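Local atomic coordinates of putative acetyltransferase (Clostridium difficile, PDB entry 3DSB), a protein that probably transfers an acyl group, such as acetyl from acetyl-CoA, to an acceptor not yet identified, as members of the GNAT family do. Residues H58-F63 with N103-Y108; M14-T19 with D64-Q69; I70-E75 with N107-I112; T19-N24 with K43-L48. All blocks are in the same frame, centred on the assembly; numbering follows the deposited sequence.

Contact 1. Residues H58-F63 with N103-Y108; sequences HVYTVF and NYLFNY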
loop_
_atom_site.group_PDB
_atom_site.type_symbol
_atom_site.label_atom_id
_atom_site.label_comp_id
_atom_site.label_asym_id
_atom_site.label_seq_id
_atom_site.Cartn_x
_atom_site.Cartn_y
_atom_site.Cartn_z
ATOM N N HIS A 58 5.615 -4.895 15.215
ATOM C CA HIS A 58 5.375 -5.506 16.520
ATOM C C HIS A 58 6.401 -6.617 16.668
ATOM O O HIS A 58 6.750 -7.305 15.686
ATOM C CB HIS A 58 3.959 -6.089 16.644
ATOM C CG HIS A 58 2.886 -5.050 16.702
ATOM N ND1 HIS A 58 2.427 -4.398 15.574
ATOM C CD2 HIS A 58 2.220 -4.501 17.751
ATOM C CE1 HIS A 58 1.502 -3.516 15.923
ATOM N NE2 HIS A 58 1.362 -3.551 17.236
ATOM N N VAL A 59 6.852 -6.825 17.902
ATOM C CA VAL A 59 7.815 -7.863 18.188
ATOM C C VAL A 59 7.256 -8.778 19.277
ATOM O O VAL A 59 6.471 -8.356 20.156
ATOM C CB VAL A 59 9.167 -7.255 18.663
ATOM C CG1 VAL A 59 9.869 -6.576 17.497
ATOM C CG2 VAL A 59 8.983 -6.249 19.849
ATOM N N TYR A 60 7.658 -10.041 19.143
ATOM C CA TYR A 60 7.350 -11.087 20.134
ATOM C C TYR A 60 8.571 -11.222 21.041
ATOM O O TYR A 60 9.679 -11.380 20.562
ATOM C CB TYR A 60 7.059 -12.380 19.392
ATOM C CG TYR A 60 6.496 -13.514 20.216
ATOM C CD1 TYR A 60 5.140 -13.842 20.141
ATOM C CD2 TYR A 60 7.332 -14.294 21.011
ATOM C CE1 TYR A 60 4.609 -14.911 20.887
ATOM C CE2 TYR A 60 6.831 -15.354 21.721
ATOM C CZ TYR A 60 5.486 -15.667 21.647
ATOM O OH TYR A 60 5.017 -16.734 22.374
ATOM N N THR A 61 8.364 -11.055 22.356
ATOM C CA THR A 61 9.504 -11.095 23.283
ATOM C C THR A 61 9.324 -12.171 24.337
ATOM O O THR A 61 8.193 -12.482 24.758
ATOM C CB THR A 61 9.736 -9.713 23.988
ATOM O OG1 THR A 61 8.653 -9.427 24.879
ATOM C CG2 THR A 61 9.841 -8.583 22.943
ATOM N N VAL A 62 10.457 -12.722 24.751
ATOM C CA VAL A 62 10.479 -13.790 25.750
ATOM C C VAL A 62 11.505 -13.381 26.788
ATOM O O VAL A 62 12.685 -13.317 26.486
ATOM C CB VAL A 62 10.871 -15.137 25.109
ATOM C CG1 VAL A 62 10.981 -16.236 26.195
ATOM C CG2 VAL A 62 9.862 -15.553 23.987
ATOM N N PHE A 63 11.037 -13.081 28.011
ATOM C CA PHE A 63 11.927 -12.520 29.052
ATOM C C PHE A 63 12.747 -11.377 28.491
ATOM O O PHE A 63 13.976 -11.316 28.667
ATOM C CB PHE A 63 12.822 -13.602 29.683
ATOM C CG PHE A 63 12.104 -14.451 30.702
ATOM C CD1 PHE A 63 11.177 -15.423 30.300
ATOM C CD2 PHE A 63 12.336 -14.262 32.079
ATOM C CE1 PHE A 63 10.499 -16.192 31.209
ATOM C CE2 PHE A 63 11.672 -15.091 33.012
ATOM C CZ PHE A 63 10.748 -16.041 32.558
ATOM N N ASN A 103 2.025 -17.871 13.814
ATOM C CA ASN A 103 0.590 -17.704 13.923
ATOM C C ASN A 103 0.156 -16.776 15.073
ATOM O O ASN A 103 -0.860 -16.074 14.916
ATOM C CB ASN A 103 -0.135 -19.050 14.039
ATOM C CG ASN A 103 -0.112 -19.830 12.778
ATOM O OD1 ASN A 103 0.251 -19.319 11.714
ATOM N ND2 ASN A 103 -0.561 -21.075 12.854
ATOM N N TYR A 104 0.872 -16.761 16.214
ATOM C CA TYR A 104 0.546 -15.795 17.273
ATOM C C TYR A 104 0.622 -14.370 16.711
ATOM O O TYR A 104 -0.247 -13.514 17.003
ATOM C CB TYR A 104 1.492 -15.895 18.477
ATOM C CG TYR A 104 1.269 -17.053 19.413
ATOM C CD1 TYR A 104 0.017 -17.300 19.958
ATOM C CD2 TYR A 104 2.329 -17.892 19.739
ATOM C CE1 TYR A 104 -0.173 -18.393 20.827
ATOM C CE2 TYR A 104 2.162 -18.978 20.605
ATOM C CZ TYR A 104 0.908 -19.222 21.126
ATOM O OH TYR A 104 0.750 -20.317 21.977
ATOM N N LEU A 105 1.674 -14.093 15.942
ATOM C CA LEU A 105 1.831 -12.739 15.371
ATOM C C LEU A 105 0.750 -12.454 14.356
ATOM O O LEU A 105 0.135 -11.397 14.367
ATOM C CB LEU A 105 3.217 -12.589 14.729
ATOM C CG LEU A 105 4.371 -12.514 15.731
ATOM C CD1 LEU A 105 5.664 -12.545 14.972
ATOM C CD2 LEU A 105 4.239 -11.256 16.583
ATOM N N PHE A 106 0.516 -13.403 13.457
ATOM C CA PHE A 106 -0.465 -13.167 12.400
ATOM C C PHE A 106 -1.864 -12.962 12.993
ATOM O O PHE A 106 -2.628 -12.078 12.570
ATOM C CB PHE A 106 -0.428 -14.365 11.458
ATOM C CG PHE A 106 -0.440 -13.984 10.042
ATOM C CD1 PHE A 106 0.748 -13.806 9.329
ATOM C CD2 PHE A 106 -1.650 -13.804 9.404
ATOM C CE1 PHE A 106 0.723 -13.400 7.954
ATOM C CE2 PHE A 106 -1.699 -13.431 8.072
ATOM C CZ PHE A 106 -0.509 -13.225 7.347
ATOM N N ASN A 107 -2.206 -13.789 13.979
ATOM C CA ASN A 107 -3.513 -13.670 14.620
ATOM C C ASN A 107 -3.634 -12.409 15.459
ATOM O O ASN A 107 -4.730 -11.838 15.598
ATOM C CB ASN A 107 -3.840 -14.952 15.390
ATOM C CG ASN A 107 -4.263 -16.076 14.462
ATOM O OD1 ASN A 107 -4.940 -15.828 13.471
ATOM N ND2 ASN A 107 -3.832 -17.302 14.753
ATOM N N TYR A 108 -2.514 -11.943 16.013
ATOM C CA TYR A 108 -2.504 -10.664 16.712
ATOM C C TYR A 108 -2.899 -9.523 15.768
ATOM O O TYR A 108 -3.701 -8.668 16.126
ATOM C CB TYR A 108 -1.097 -10.406 17.284
ATOM C CG TYR A 108 -1.000 -9.250 18.270
ATOM C CD1 TYR A 108 -1.228 -9.484 19.625
ATOM C CD2 TYR A 108 -0.655 -7.953 17.865
ATOM C CE1 TYR A 108 -1.150 -8.493 20.558
ATOM C CE2 TYR A 108 -0.587 -6.909 18.841
ATOM C CZ TYR A 108 -0.829 -7.213 20.176
ATOM O OH TYR A 108 -0.767 -6.231 21.186
#
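Tyr60 meets Tyr104 and Leu105 where helix 101-115 packs across one face of the central sheet of this GNAT-type fold. The axes of the two short segments stay 9.6 Å apart at their closest and run at 138° to each other, and the contacts across the gap are between side chains. Tyr60 illustrates how a single residue spans it. Its CB rests on the methyl CD2 of Leu105, 4.1 Å away, and that methyl lies at the edge of the ring, near its plane. From there the ring extends away from the sheet, because CG stands anti to the backbone N (chi1 -170°). CE1 comes within 3.9 Å of Tyr104 CD2 and also brushes Tyr104 CB. The phenol oxygen ends the series, touching CD2 and CE2 of the same ring. The path thus leads from buried Leu105, which also packs on Ala68 of the next strand, to the exposed Tyr104. One helical turn beyond Tyr104, Tyr108 meets His58. Their side chains cross at about a right angle, the ring planes are inclined at 56°, and the centroids lie 5.6 Å apart; the nearest atoms are His58 CD2 and Tyr108 CE2, at 3.9 Å.

Contact 2. Residues M14-T19 with D64-Q69; sequences MDDLDT and DKVVAQ
The first turn of helix 17-32, with the short 3-10 turn that leads into it, docks on the start of strand 65-77 through Asp16, Thr19 and Val66. Val66 is the residue that both partners touch, and its two methyls divide the work. CG1, set anti to the backbone N (chi1 167°), packs against Thr19 CG2 at 3.8 Å. Here the two side chains slide past each other in opposite directions, so that Thr19 CG2 also comes close to Val66 CB and, at 4.2 Å, to Val66 O. The other methyl, CG2, lies 3.5 Å from Asp16 OD1, a plain van der Waals touch between a carboxylate oxygen and a methyl.

Within the GNAT-type fold this is one place where the pair of helices between the first two strands settles on the sheet. Phe23, a turn further along helix 17-32, covers Val66 as well, while Val59 and Thr61 flank it from the neighbouring strand. Immediately after Val66 the strand is disturbed by a classic beta bulge, in which Val67 and Ala68 both face Tyr60; their CB atoms point away from the helix. The polar end of Asp16 is held by partners outside the two segments: OD2 accepts a hydrogen bond from the backbone N of Arg13 and forms a salt bridge with Arg10 NH1.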
loop_
_atom_site.group_PDB
_atom_site.type_symbol
_atom_site.label_atom_id
_atom_site.label_comp_id
_atom_site.label_asym_id
_atom_site.label_seq_id
_atom_site.Cartn_x
_atom_site.Cartn_y
_atom_site.Cartn_z
HETATM N N MSE A 14 12.851 2.090 19.452
HETATM C CA MSE A 14 14.115 2.398 18.766
HETATM C C MSE A 14 15.245 1.436 19.141
HETATM O O MSE A 14 16.085 1.114 18.297
HETATM C CB MSE A 14 14.536 3.865 18.976
HETATM C CG MSE A 14 15.792 4.280 18.199
HETATM SE SE MSE A 14 15.652 4.014 16.248
HETATM C CE MSE A 14 14.071 5.067 15.973
ATOM N N ASP A 15 15.277 0.965 20.397
ATOM C CA ASP A 15 16.283 -0.031 20.803
ATOM C C ASP A 15 16.231 -1.362 20.064
ATOM O O ASP A 15 17.183 -2.128 20.105
ATOM C CB ASP A 15 16.184 -0.309 22.308
ATOM C CG ASP A 15 17.013 0.658 23.122
ATOM O OD1 ASP A 15 17.225 0.377 24.322
ATOM O OD2 ASP A 15 17.478 1.680 22.551
ATOM N N ASP A 16 15.102 -1.641 19.413
ATOM C CA ASP A 16 14.954 -2.872 18.651
ATOM C C ASP A 16 15.547 -2.772 17.234
ATOM O O ASP A 16 15.544 -3.770 16.490
ATOM C CB ASP A 16 13.477 -3.165 18.488
ATOM C CG ASP A 16 12.753 -3.411 19.802
ATOM O OD1 ASP A 16 13.343 -4.044 20.722
ATOM O OD2 ASP A 16 11.571 -3.016 19.860
ATOM N N LEU A 17 16.052 -1.601 16.866
ATOM C CA LEU A 17 16.553 -1.373 15.500
ATOM C C LEU A 17 17.493 -2.472 15.013
ATOM O O LEU A 17 17.317 -3.019 13.931
ATOM C CB LEU A 17 17.262 -0.004 15.391
ATOM C CG LEU A 17 18.059 0.274 14.094
ATOM C CD1 LEU A 17 17.115 0.348 12.891
ATOM C CD2 LEU A 17 18.845 1.566 14.145
ATOM N N ASP A 18 18.540 -2.774 15.776
ATOM C CA ASP A 18 19.529 -3.697 15.246
ATOM C C ASP A 18 18.963 -5.093 15.043
ATOM O O ASP A 18 19.257 -5.756 14.037
ATOM C CB ASP A 18 20.761 -3.769 16.168
ATOM C CG ASP A 18 21.615 -2.523 16.100
ATOM O OD1 ASP A 18 21.314 -1.614 15.293
ATOM O OD2 ASP A 18 22.604 -2.456 16.870
ATOM N N THR A 19 18.142 -5.534 15.995
ATOM C CA THR A 19 17.529 -6.863 15.890
ATOM C C THR A 19 16.534 -6.930 14.719
ATOM O O THR A 19 16.523 -7.897 13.962
ATOM C CB THR A 19 16.856 -7.227 17.198
ATOM O OG1 THR A 19 17.863 -7.212 18.219
ATOM C CG2 THR A 19 16.226 -8.613 17.124
ATOM N N ASP A 64 12.033 -10.510 27.756
ATOM C CA ASP A 64 12.577 -9.283 27.153
ATOM C C ASP A 64 13.383 -9.450 25.884
ATOM O O ASP A 64 13.722 -8.448 25.252
ATOM C CB ASP A 64 13.378 -8.449 28.160
ATOM C CG ASP A 64 12.567 -8.092 29.396
ATOM O OD1 ASP A 64 11.351 -7.794 29.274
ATOM O OD2 ASP A 64 13.178 -8.134 30.504
ATOM N N LYS A 65 13.699 -10.692 25.512
ATOM C CA LYS A 65 14.448 -10.948 24.281
ATOM C C LYS A 65 13.505 -10.932 23.088
ATOM O O LYS A 65 12.521 -11.674 23.081
ATOM C CB LYS A 65 15.120 -12.316 24.366
ATOM C CG LYS A 65 15.956 -12.672 23.158
ATOM C CD LYS A 65 16.581 -14.059 23.340
ATOM C CE LYS A 65 17.277 -14.530 22.059
ATOM N NZ LYS A 65 18.226 -13.520 21.501
ATOM N N VAL A 66 13.806 -10.084 22.105
ATOM C CA VAL A 66 13.019 -10.041 20.886
ATOM C C VAL A 66 13.380 -11.274 20.037
ATOM O O VAL A 66 14.544 -11.440 19.666
ATOM C CB VAL A 66 13.318 -8.769 20.099
ATOM C CG1 VAL A 66 12.743 -8.894 18.675
ATOM C CG2 VAL A 66 12.769 -7.544 20.829
ATOM N N VAL A 67 12.388 -12.116 19.713
ATOM C CA VAL A 67 12.629 -13.341 18.966
ATOM C C VAL A 67 11.812 -13.431 17.651
ATOM O O VAL A 67 11.958 -14.392 16.896
ATOM C CB VAL A 67 12.354 -14.606 19.813
ATOM C CG1 VAL A 67 13.198 -14.589 21.092
ATOM C CG2 VAL A 67 10.891 -14.696 20.196
ATOM N N ALA A 68 10.930 -12.452 17.402
ATOM C CA ALA A 68 10.182 -12.420 16.129
ATOM C C ALA A 68 9.617 -11.062 15.892
ATOM O O ALA A 68 9.509 -10.253 16.813
ATOM C CB ALA A 68 9.063 -13.447 16.132
ATOM N N GLN A 69 9.285 -10.797 14.625
ATOM C CA GLN A 69 8.687 -9.484 14.257
ATOM C C GLN A 69 7.656 -9.647 13.180
ATOM O O GLN A 69 7.730 -10.582 12.365
ATOM C CB GLN A 69 9.748 -8.501 13.770
ATOM C CG GLN A 69 10.447 -8.913 12.471
ATOM C CD GLN A 69 9.915 -8.115 11.247
ATOM O OE1 GLN A 69 10.260 -6.938 11.055
ATOM N NE2 GLN A 69 9.119 -8.768 10.409
#

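Contact 3. Residues I70-E75 with N107-I112; sequences IMYTYE and NYIKNI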
loop_
_atom_site.group_PDB
_atom_site.type_symbol
_atom_site.label_atom_id
_atom_site.label_comp_id
_atom_site.label_asym_id
_atom_site.label_seq_id
_atom_site.Cartn_x
_atom_site.Cartn_y
_atom_site.Cartn_z
ATOM N N ILE A 70 6.726 -8.695 13.167
ATOM C CA ILE A 70 5.774 -8.597 12.036
ATOM C C ILE A 70 5.608 -7.110 11.734
ATOM O O ILE A 70 5.594 -6.277 12.663
ATOM C CB ILE A 70 4.400 -9.267 12.395
ATOM C CG1 ILE A 70 3.477 -9.329 11.184
ATOM C CG2 ILE A 70 3.752 -8.652 13.624
ATOM C CD1 ILE A 70 2.316 -10.380 11.313
HETATM N N MSE A 71 5.521 -6.763 10.447
HETATM C CA MSE A 71 5.447 -5.368 10.009
HETATM C C MSE A 71 4.272 -5.167 9.085
HETATM O O MSE A 71 3.998 -6.040 8.247
HETATM C CB MSE A 71 6.717 -4.936 9.272
HETATM C CG MSE A 71 6.816 -3.440 9.102
HETATM SE SE MSE A 71 5.983 -2.749 7.456
HETATM C CE MSE A 71 7.557 -2.784 6.303
ATOM N N TYR A 72 3.539 -4.077 9.276
ATOM C CA TYR A 72 2.489 -3.698 8.315
ATOM C C TYR A 72 2.532 -2.231 7.985
ATOM O O TYR A 72 3.001 -1.407 8.788
ATOM C CB TYR A 72 1.085 -4.065 8.792
ATOM C CG TYR A 72 0.663 -3.463 10.101
ATOM C CD1 TYR A 72 0.179 -2.154 10.184
ATOM C CD2 TYR A 72 0.736 -4.202 11.285
ATOM C CE1 TYR A 72 -0.226 -1.594 11.411
ATOM C CE2 TYR A 72 0.318 -3.684 12.482
ATOM C CZ TYR A 72 -0.152 -2.384 12.562
ATOM O OH TYR A 72 -0.581 -1.885 13.764
ATOM N N THR A 73 2.020 -1.923 6.793
ATOM C CA THR A 73 1.805 -0.538 6.394
ATOM C C THR A 73 0.304 -0.334 6.162
ATOM O O THR A 73 -0.479 -1.280 6.236
ATOM C CB THR A 73 2.548 -0.221 5.087
ATOM O OG1 THR A 73 2.102 -1.096 4.070
ATOM C CG2 THR A 73 4.061 -0.372 5.206
ATOM N N TYR A 74 -0.078 0.906 5.817
ATOM C CA TYR A 74 -1.508 1.210 5.589
ATOM C C TYR A 74 -1.766 1.618 4.160
ATOM O O TYR A 74 -0.904 2.239 3.532
ATOM C CB TYR A 74 -1.942 2.424 6.399
ATOM C CG TYR A 74 -1.609 2.284 7.844
ATOM C CD1 TYR A 74 -2.413 1.530 8.659
ATOM C CD2 TYR A 74 -0.463 2.909 8.396
ATOM C CE1 TYR A 74 -2.123 1.390 10.050
ATOM C CE2 TYR A 74 -0.151 2.755 9.764
ATOM C CZ TYR A 74 -1.000 1.998 10.584
ATOM O OH TYR A 74 -0.722 1.850 11.928
ATOM N N GLU A 75 -2.975 1.305 3.689
ATOM C CA GLU A 75 -3.479 1.902 2.454
ATOM C C GLU A 75 -4.814 2.562 2.748
ATOM O O GLU A 75 -5.790 1.879 3.069
ATOM C CB GLU A 75 -3.730 0.804 1.411
ATOM C CG GLU A 75 -4.433 1.344 0.156
ATOM C CD GLU A 75 -5.065 0.260 -0.723
ATOM O OE1 GLU A 75 -4.738 -0.934 -0.570
ATOM O OE2 GLU A 75 -5.920 0.627 -1.553
ATOM N N ASN A 107 -2.206 -13.789 13.979
ATOM C CA ASN A 107 -3.513 -13.670 14.620
ATOM C C ASN A 107 -3.634 -12.409 15.459
ATOM O O ASN A 107 -4.730 -11.838 15.598
ATOM C CB ASN A 107 -3.840 -14.952 15.390
ATOM C CG ASN A 107 -4.263 -16.076 14.462
ATOM O OD1 ASN A 107 -4.940 -15.828 13.471
ATOM N ND2 ASN A 107 -3.832 -17.302 14.753
ATOM N N TYR A 108 -2.514 -11.943 16.013
ATOM C CA TYR A 108 -2.504 -10.664 16.712
ATOM C C TYR A 108 -2.899 -9.523 15.768
ATOM O O TYR A 108 -3.701 -8.668 16.126
ATOM C CB TYR A 108 -1.097 -10.406 17.284
ATOM C CG TYR A 108 -1.000 -9.250 18.270
ATOM C CD1 TYR A 108 -1.228 -9.484 19.625
ATOM C CD2 TYR A 108 -0.655 -7.953 17.865
ATOM C CE1 TYR A 108 -1.150 -8.493 20.558
ATOM C CE2 TYR A 108 -0.587 -6.909 18.841
ATOM C CZ TYR A 108 -0.829 -7.213 20.176
ATOM O OH TYR A 108 -0.767 -6.231 21.186
ATOM N N ILE A 109 -2.359 -9.517 14.566
ATOM C CA ILE A 109 -2.701 -8.473 13.599
ATOM C C ILE A 109 -4.155 -8.660 13.130
ATOM O O ILE A 109 -4.886 -7.676 12.981
ATOM C CB ILE A 109 -1.693 -8.450 12.431
ATOM C CG1 ILE A 109 -0.255 -8.270 12.962
ATOM C CG2 ILE A 109 -2.107 -7.402 11.396
ATOM C CD1 ILE A 109 -0.025 -7.085 13.850
ATOM N N LYS A 110 -4.580 -9.903 12.909
ATOM C CA LYS A 110 -6.006 -10.133 12.533
ATOM C C LYS A 110 -6.914 -9.551 13.596
ATOM O O LYS A 110 -7.944 -8.944 13.253
ATOM C CB LYS A 110 -6.319 -11.621 12.336
ATOM C CG LYS A 110 -5.785 -12.193 11.029
ATOM C CD LYS A 110 -5.755 -13.711 10.973
ATOM C CE LYS A 110 -7.103 -14.284 11.091
ATOM N NZ LYS A 110 -7.036 -15.774 11.012
ATOM N N ASN A 111 -6.560 -9.737 14.883
ATOM C CA ASN A 111 -7.378 -9.179 15.967
ATOM C C ASN A 111 -7.411 -7.656 15.944
ATOM O O ASN A 111 -8.468 -7.041 16.144
ATOM C CB ASN A 111 -6.884 -9.689 17.339
ATOM C CG ASN A 111 -7.656 -9.059 18.497
ATOM O OD1 ASN A 111 -7.124 -8.224 19.238
ATOM N ND2 ASN A 111 -8.920 -9.413 18.618
ATOM N N ILE A 112 -6.268 -7.036 15.694
ATOM C CA ILE A 112 -6.239 -5.572 15.528
ATOM C C ILE A 112 -7.233 -5.158 14.433
ATOM O O ILE A 112 -8.014 -4.208 14.605
ATOM C CB ILE A 112 -4.815 -5.033 15.169
ATOM C CG1 ILE A 112 -3.906 -5.069 16.417
ATOM C CG2 ILE A 112 -4.857 -3.644 14.517
ATOM C CD1 ILE A 112 -2.445 -4.788 16.094
#
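The ring of Tyr72 is met at its edge, near the ring plane, by the methyl CD1 of Ile109, which sits 3.7 Å from CE2 and 3.9 Å from CD2. At the opposite edge, on the CE1 side, Tyr74 CZ lies in the plane. The ring takes this place because CG is set between the backbone N and the carbonyl carbon (chi1 58°), a crowded position. Its tip, OH, makes a looser touch with Ile112 CD1 at 4.2 Å. Ile109 serves two residues: CD1 goes mainly to the tyrosine but also touches Ile70 CG2, and CG1 packs on Ile70 CD1, 3.7 Å away, with the two isoleucines sliding past each other in opposite directions.

Helix 101-115 is the connection of a beta-alpha-beta crossover between the parallel neighbours 82-92 and 119-127, and Ile109 also touches Leu85 and Met122 on those two strands. Strand 65-77, beside the crossover, widens the floor under the helix; the short segment axes are inclined at 32° and approach to 10.4 Å. Beyond the apolar cluster, Lys110 NZ makes a weak hydrogen bond to Asn107 OD1 and another bond to Leu140 O. Glu75 OE2 is hydrogen-bonded to Tyr125 OH of the second subunit.

Contact 4. Residues T19-N24 with K43-L48; sequences TIAKFN and KGVKAL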
loop_
_atom_site.group_PDB
_atom_site.type_symbol
_atom_site.label_atom_id
_atom_site.label_comp_id
_atom_site.label_asym_id
_atom_site.label_seq_id
_atom_site.Cartn_x
_atom_site.Cartn_y
_atom_site.Cartn_z
ATOM N N THR A 19 18.142 -5.534 15.995
ATOM C CA THR A 19 17.529 -6.863 15.890
ATOM C C THR A 19 16.534 -6.930 14.719
ATOM O O THR A 19 16.523 -7.897 13.962
ATOM C CB THR A 19 16.856 -7.227 17.198
ATOM O OG1 THR A 19 17.863 -7.212 18.219
ATOM C CG2 THR A 19 16.226 -8.613 17.124
ATOM N N ILE A 20 15.692 -5.917 14.572
ATOM C CA ILE A 20 14.722 -5.913 13.453
ATOM C C ILE A 20 15.445 -5.875 12.102
ATOM O O ILE A 20 15.021 -6.547 11.142
ATOM C CB ILE A 20 13.726 -4.744 13.609
ATOM C CG1 ILE A 20 12.795 -5.038 14.800
ATOM C CG2 ILE A 20 12.925 -4.528 12.350
ATOM C CD1 ILE A 20 11.916 -3.865 15.210
ATOM N N ALA A 21 16.525 -5.110 12.017
ATOM C CA ALA A 21 17.283 -5.059 10.775
ATOM C C ALA A 21 17.899 -6.468 10.520
ATOM O O ALA A 21 17.788 -7.000 9.404
ATOM C CB ALA A 21 18.352 -3.948 10.815
ATOM N N LYS A 22 18.492 -7.106 11.544
ATOM C CA LYS A 22 19.054 -8.428 11.332
ATOM C C LYS A 22 17.956 -9.420 10.884
ATOM O O LYS A 22 18.160 -10.222 9.973
ATOM C CB LYS A 22 19.742 -8.911 12.626
ATOM C CG LYS A 22 20.176 -10.361 12.623
ATOM C CD LYS A 22 20.802 -10.734 13.959
ATOM C CE LYS A 22 19.732 -10.863 15.024
ATOM N NZ LYS A 22 20.331 -11.498 16.252
ATOM N N PHE A 23 16.789 -9.363 11.528
ATOM C CA PHE A 23 15.709 -10.279 11.171
ATOM C C PHE A 23 15.278 -10.077 9.715
ATOM O O PHE A 23 15.001 -11.041 8.974
ATOM C CB PHE A 23 14.483 -10.037 12.049
ATOM C CG PHE A 23 14.572 -10.609 13.443
ATOM C CD1 PHE A 23 15.668 -11.344 13.868
ATOM C CD2 PHE A 23 13.491 -10.427 14.307
ATOM C CE1 PHE A 23 15.702 -11.904 15.174
ATOM C CE2 PHE A 23 13.522 -10.945 15.619
ATOM C CZ PHE A 23 14.619 -11.683 16.029
ATOM N N ASN A 24 15.243 -8.816 9.279
ATOM C CA ASN A 24 14.834 -8.556 7.903
ATOM C C ASN A 24 15.866 -8.999 6.874
ATOM O O ASN A 24 15.486 -9.544 5.818
ATOM C CB ASN A 24 14.456 -7.092 7.755
ATOM C CG ASN A 24 13.015 -6.874 8.119
ATOM O OD1 ASN A 24 12.117 -7.116 7.291
ATOM N ND2 ASN A 24 12.763 -6.513 9.378
ATOM N N LYS A 43 18.661 2.178 7.560
ATOM C CA LYS A 43 17.988 3.470 7.417
ATOM C C LYS A 43 16.467 3.286 7.260
ATOM O O LYS A 43 15.682 4.059 7.830
ATOM C CB LYS A 43 18.503 4.234 6.190
ATOM C CG LYS A 43 19.910 4.808 6.377
ATOM C CD LYS A 43 20.472 5.411 5.110
ATOM C CE LYS A 43 21.919 5.844 5.343
ATOM N NZ LYS A 43 22.551 6.208 4.065
ATOM N N GLY A 44 16.081 2.286 6.457
ATOM C CA GLY A 44 14.658 2.058 6.230
ATOM C C GLY A 44 13.936 1.625 7.490
ATOM O O GLY A 44 12.785 1.997 7.700
ATOM N N VAL A 45 14.552 0.742 8.278
ATOM C CA VAL A 45 13.911 0.305 9.530
ATOM C C VAL A 45 13.830 1.483 10.516
ATOM O O VAL A 45 12.796 1.716 11.137
ATOM C CB VAL A 45 14.716 -0.841 10.165
ATOM C CG1 VAL A 45 14.168 -1.197 11.571
ATOM C CG2 VAL A 45 14.644 -2.047 9.251
ATOM N N LYS A 46 14.929 2.228 10.643
ATOM C CA LYS A 46 14.924 3.403 11.544
ATOM C C LYS A 46 13.805 4.373 11.150
ATOM O O LYS A 46 13.074 4.911 12.012
ATOM C CB LYS A 46 16.287 4.105 11.512
ATOM C CG LYS A 46 16.361 5.311 12.432
ATOM C CD LYS A 46 17.667 6.072 12.167
ATOM C CE LYS A 46 17.864 7.153 13.224
ATOM N NZ LYS A 46 19.221 7.767 13.099
ATOM N N ALA A 47 13.688 4.639 9.843
ATOM C CA ALA A 47 12.706 5.622 9.403
ATOM C C ALA A 47 11.308 5.160 9.821
ATOM O O ALA A 47 10.471 5.956 10.265
ATOM C CB ALA A 47 12.775 5.848 7.882
ATOM N N LEU A 48 11.043 3.863 9.673
ATOM C CA LEU A 48 9.748 3.335 10.048
ATOM C C LEU A 48 9.555 3.418 11.570
ATOM O O LEU A 48 8.490 3.824 12.043
ATOM C CB LEU A 48 9.633 1.903 9.505
ATOM C CG LEU A 48 8.264 1.275 9.272
ATOM C CD1 LEU A 48 8.454 0.010 8.414
ATOM C CD2 LEU A 48 7.606 0.938 10.586
#
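Ile20 and Val45 form the tight centre where helix 17-32 meets helix 38-50. The branch methyl CG2 of Ile20 lies 3.6 Å from Val45 CG1, and the same valine methyl stands 4.1 Å from Ile20 CB. Both residues rest in turn on Tyr57 of the sheet. Away from this point the fit slackens: Val45 CG2 reaches Ala21 CA at 4.3 Å and Ala21 CB only at 4.5 Å. Farther out, Lys22 of one helix and Lys43 and Lys46 of the other lie on the exposed side, where Lys43 finds a salt-bridge partner in Asp39.

Within helix 17-32 a buried polar group is firmly gripped. Ile20 O accepts two bonds, from the backbone N of Asn24 and, at 2.9 Å, from Asn24 ND2. The side-chain hydrogen bond is fairly straight, 162° at the hydrogen, although ND2 stands 39° out of the carbonyl plane and the backbone N arrives from the opposite face. ND2 also bonds Gln69 OE1, while OD1 accepts from Trp79 NE1 of the second subunit; with both ends engaged, the amide is probably fixed in its rotation.

Trp79 is among the residues that bind trimethyl glycine, so helix 17-32 contacts, through Asn24, a pocket-lining residue of the second subunit. Two helices inserted between the first and second strands, as here, are typical of the GNAT fold.

From the N terminus, the chain leaves strand 7-11 and enters helix 17-32, which soon pairs with helix 38-50: contact 4 closes this first loop. It lies within the longer excursion closed by contact 2, which brings the start of helix 17-32 onto strand 65-77, and the two share Thr19. Contact 1 crosses contact 2, since strand 56-62 falls inside that excursion while its partner, helix 101-115, comes later. Contact 3 begins after contact 2 ends and finishes on the same helix as contact 1, sharing Asn107 and Tyr108. Contacts 1 and 3 join helix 101-115 to neighbouring strands, contact 4 joins the two helices between the first two strands, and contact 2 ties the first to the sheet.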